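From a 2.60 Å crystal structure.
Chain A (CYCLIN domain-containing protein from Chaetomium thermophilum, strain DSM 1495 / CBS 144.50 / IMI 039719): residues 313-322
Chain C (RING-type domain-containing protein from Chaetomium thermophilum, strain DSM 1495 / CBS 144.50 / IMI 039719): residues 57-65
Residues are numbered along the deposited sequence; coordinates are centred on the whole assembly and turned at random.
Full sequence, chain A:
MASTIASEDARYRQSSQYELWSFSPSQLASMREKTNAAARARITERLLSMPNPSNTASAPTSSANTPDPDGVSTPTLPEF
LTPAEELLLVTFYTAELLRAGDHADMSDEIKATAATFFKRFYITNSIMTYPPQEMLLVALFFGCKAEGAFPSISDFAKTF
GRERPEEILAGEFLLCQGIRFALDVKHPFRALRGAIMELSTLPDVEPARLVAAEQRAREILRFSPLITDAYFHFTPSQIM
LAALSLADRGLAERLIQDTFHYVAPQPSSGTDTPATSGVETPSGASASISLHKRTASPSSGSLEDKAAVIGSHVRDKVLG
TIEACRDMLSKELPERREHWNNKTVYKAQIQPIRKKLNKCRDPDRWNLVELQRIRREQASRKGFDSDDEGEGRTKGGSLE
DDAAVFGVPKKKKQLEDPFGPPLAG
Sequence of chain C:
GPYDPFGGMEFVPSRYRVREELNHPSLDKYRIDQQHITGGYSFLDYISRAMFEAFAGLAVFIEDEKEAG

Chain A (313-322) HVRDKVLGTI
Chain C, residues 57-65: GLAVFIEDE

A lysine can serve an aromatic ring and a carboxylate at once if its chain is bent over the ring, and the contact between these cyclin-domain and RING-type-domain proteins illustrates how. Chain A contributes a continuous helix, residues 313-322, with phi/psi near -65/-40. Chain C enters through a type I turn from Gly C57 (78/30) to Val C60, passing Leu C58 (-67/-36) and Ala C59 (-105/25) and closed by a weak bond from Val C60 N to Gly C57 O (3.3 Å). Val C60 (-93/104) and Phe C61 (-94/98) are extended, and a helix starts at Ile C62. The register sets Val A318 CA 6.1 Å from Ala C59 CA and Thr A321 CA 7.3 Å from Phe C61 CA, so the two chains run in the same general sense here.

Phe C61, the helix N-cap residue, points toward chain A with chi1 m (-51°) and chi2 -57°. Phe C61 N donates to Glu C65 OE1 (2.8 Å). Lys A317, in the t, p, t, p rotamer, curls over one face of the ring: CG lies 3.6 Å from the Phe C61 ring centroid in a CH-pi contact, and NZ 4.2 Å from that centroid, 22° off the normal, adds a cation-pi interaction. Lys A317 NZ also donates to Asp C64 OD2 at 2.8 Å, a hydrogen-bonded salt bridge met by an aspartate with chi1 m and chi2 -52°.

Val A318, chi1 t (160°), packs against three residues: its CG1 lies 3.4 Å from Leu C58 CD2, and its CG2 lies 4.1 Å from Ala C59 CA and 3.9 Å from Phe C61 CE1, at the ring edge. Leu C58 reaches across with an off-well chi1 of -144° and chi2 t. One turn earlier, Val A314 (t) places CG1 4.1 Å from Ala C59 CB. Thr A321, chi1 m, turns OG1 back to donate to Lys A317 O (2.8 Å), satisfying the hydroxyl while OG1 sits 3.2 Å from Phe C61 CD1.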

# COMPACT_ATOMS: atom_id res chain seq x y z
N HIS A 313 -16.19 -27.16 14.75
CA HIS A 313 -15.71 -26.49 15.95
C HIS A 313 -15.24 -25.07 15.64
O HIS A 313 -15.42 -24.16 16.46
CB HIS A 313 -14.59 -27.30 16.59
CG HIS A 313 -13.67 -26.50 17.46
ND1 HIS A 313 -12.60 -25.80 16.96
CD2 HIS A 313 -13.67 -26.28 18.79
CE1 HIS A 313 -11.98 -25.18 17.95
NE2 HIS A 313 -12.61 -25.46 19.07
N VAL A 314 -14.63 -24.87 14.47
CA VAL A 314 -14.14 -23.55 14.10
C VAL A 314 -15.28 -22.56 13.94
O VAL A 314 -15.12 -21.37 14.23
CB VAL A 314 -13.29 -23.63 12.82
CG1 VAL A 314 -13.01 -22.25 12.28
CG2 VAL A 314 -11.98 -24.35 13.11
N ARG A 315 -16.44 -23.02 13.47
CA ARG A 315 -17.59 -22.13 13.35
C ARG A 315 -17.95 -21.54 14.71
O ARG A 315 -18.20 -20.33 14.82
CB ARG A 315 -18.78 -22.88 12.74
CG ARG A 315 -20.05 -22.05 12.64
CD ARG A 315 -21.23 -22.90 12.19
NE ARG A 315 -21.60 -23.92 13.17
CZ ARG A 315 -22.48 -23.75 14.14
NH1 ARG A 315 -23.10 -22.58 14.28
NH2 ARG A 315 -22.75 -24.73 14.99
N ASP A 316 -17.99 -22.37 15.75
CA ASP A 316 -18.32 -21.87 17.08
C ASP A 316 -17.25 -20.92 17.59
O ASP A 316 -17.56 -19.94 18.28
CB ASP A 316 -18.52 -23.04 18.04
CG ASP A 316 -19.74 -23.88 17.71
OD1 ASP A 316 -20.66 -23.36 17.03
OD2 ASP A 316 -19.79 -25.06 18.12
N LYS A 317 -15.98 -21.19 17.28
CA LYS A 317 -14.91 -20.30 17.72
C LYS A 317 -14.94 -18.97 16.98
O LYS A 317 -14.59 -17.94 17.56
CB LYS A 317 -13.54 -20.97 17.54
CG LYS A 317 -12.38 -20.17 18.12
CD LYS A 317 -12.46 -20.05 19.63
CE LYS A 317 -11.23 -19.34 20.19
NZ LYS A 317 -11.24 -17.88 19.89
N VAL A 318 -15.35 -18.97 15.71
CA VAL A 318 -15.49 -17.71 14.99
C VAL A 318 -16.65 -16.91 15.56
O VAL A 318 -16.53 -15.71 15.84
CB VAL A 318 -15.67 -17.98 13.48
CG1 VAL A 318 -16.30 -16.78 12.79
CG2 VAL A 318 -14.32 -18.31 12.85
N LEU A 319 -17.80 -17.56 15.76
CA LEU A 319 -18.95 -16.87 16.33
C LEU A 319 -18.62 -16.28 17.70
O LEU A 319 -19.04 -15.16 18.02
CB LEU A 319 -20.14 -17.83 16.44
CG LEU A 319 -20.91 -18.08 15.14
CD1 LEU A 319 -21.88 -19.24 15.29
CD2 LEU A 319 -21.64 -16.81 14.72
N GLY A 320 -17.87 -17.03 18.52
CA GLY A 320 -17.45 -16.49 19.80
C GLY A 320 -16.53 -15.29 19.65
O GLY A 320 -16.59 -14.35 20.46
N THR A 321 -15.68 -15.30 18.63
CA THR A 321 -14.78 -14.17 18.40
C THR A 321 -15.56 -12.94 17.96
O THR A 321 -15.29 -11.83 18.43
CB THR A 321 -13.72 -14.54 17.36
OG1 THR A 321 -13.00 -15.69 17.80
CG2 THR A 321 -12.75 -13.38 17.16
N ILE A 322 -16.52 -13.11 17.04
CA ILE A 322 -17.33 -11.97 16.60
C ILE A 322 -18.12 -11.40 17.77
O ILE A 322 -18.27 -10.18 17.90
CB ILE A 322 -18.26 -12.39 15.44
CG1 ILE A 322 -17.46 -13.02 14.29
CG2 ILE A 322 -19.05 -11.19 14.94
CD1 ILE A 322 -16.45 -12.10 13.67
N GLY C 57 -8.81 -13.77 6.89
CA GLY C 57 -8.59 -13.82 8.32
C GLY C 57 -9.84 -14.01 9.14
O GLY C 57 -9.90 -13.54 10.28
N LEU C 58 -10.85 -14.69 8.60
CA LEU C 58 -12.08 -14.92 9.35
C LEU C 58 -11.82 -15.83 10.54
O LEU C 58 -12.42 -15.65 11.61
CB LEU C 58 -13.15 -15.51 8.45
CG LEU C 58 -14.59 -15.05 8.72
CD1 LEU C 58 -15.58 -15.89 7.92
CD2 LEU C 58 -14.92 -15.10 10.20
N ALA C 59 -10.93 -16.81 10.38
CA ALA C 59 -10.56 -17.73 11.45
C ALA C 59 -9.18 -17.41 12.02
O ALA C 59 -8.50 -18.29 12.56
CB ALA C 59 -10.60 -19.17 10.95
N VAL C 60 -8.76 -16.15 11.90
CA VAL C 60 -7.51 -15.69 12.49
C VAL C 60 -7.86 -15.12 13.87
O VAL C 60 -8.41 -14.03 13.98
CB VAL C 60 -6.81 -14.66 11.61
CG1 VAL C 60 -5.71 -13.94 12.39
CG2 VAL C 60 -6.23 -15.33 10.38
N PHE C 61 -7.56 -15.89 14.91
CA PHE C 61 -7.87 -15.50 16.29
C PHE C 61 -6.63 -14.82 16.86
O PHE C 61 -5.71 -15.47 17.33
CB PHE C 61 -8.28 -16.72 17.10
CG PHE C 61 -9.36 -17.54 16.44
CD1 PHE C 61 -10.57 -16.97 16.09
CD2 PHE C 61 -9.15 -18.88 16.16
CE1 PHE C 61 -11.56 -17.72 15.48
CE2 PHE C 61 -10.14 -19.64 15.55
CZ PHE C 61 -11.34 -19.05 15.21
N ILE C 62 -6.63 -13.48 16.83
CA ILE C 62 -5.43 -12.73 17.16
C ILE C 62 -5.02 -12.97 18.61
O ILE C 62 -3.85 -13.22 18.91
CB ILE C 62 -5.64 -11.23 16.88
CG1 ILE C 62 -5.63 -10.98 15.36
CG2 ILE C 62 -4.58 -10.39 17.59
CD1 ILE C 62 -5.96 -9.56 14.95
N GLU C 63 -5.99 -12.92 19.53
CA GLU C 63 -5.67 -13.04 20.94
C GLU C 63 -5.05 -14.40 21.25
O GLU C 63 -3.97 -14.48 21.85
CB GLU C 63 -6.93 -12.82 21.78
CG GLU C 63 -6.73 -13.04 23.27
CD GLU C 63 -7.88 -12.52 24.11
OE1 GLU C 63 -7.85 -12.69 25.34
OE2 GLU C 63 -8.82 -11.94 23.52
N ASP C 64 -5.71 -15.48 20.84
CA ASP C 64 -5.22 -16.81 21.16
C ASP C 64 -3.90 -17.11 20.45
O ASP C 64 -2.99 -17.70 21.03
CB ASP C 64 -6.27 -17.86 20.80
CG ASP C 64 -7.56 -17.68 21.57
OD1 ASP C 64 -7.50 -17.59 22.82
OD2 ASP C 64 -8.63 -17.62 20.94
N GLU C 65 -3.79 -16.69 19.18
CA GLU C 65 -2.58 -17.00 18.42
C GLU C 65 -1.36 -16.29 18.98
O GLU C 65 -0.27 -16.87 19.05
CB GLU C 65 -2.80 -16.64 16.95
CG GLU C 65 -3.83 -17.51 16.23
CD GLU C 65 -4.14 -17.02 14.83
OE1 GLU C 65 -5.23 -17.35 14.32
OE2 GLU C 65 -3.30 -16.32 14.23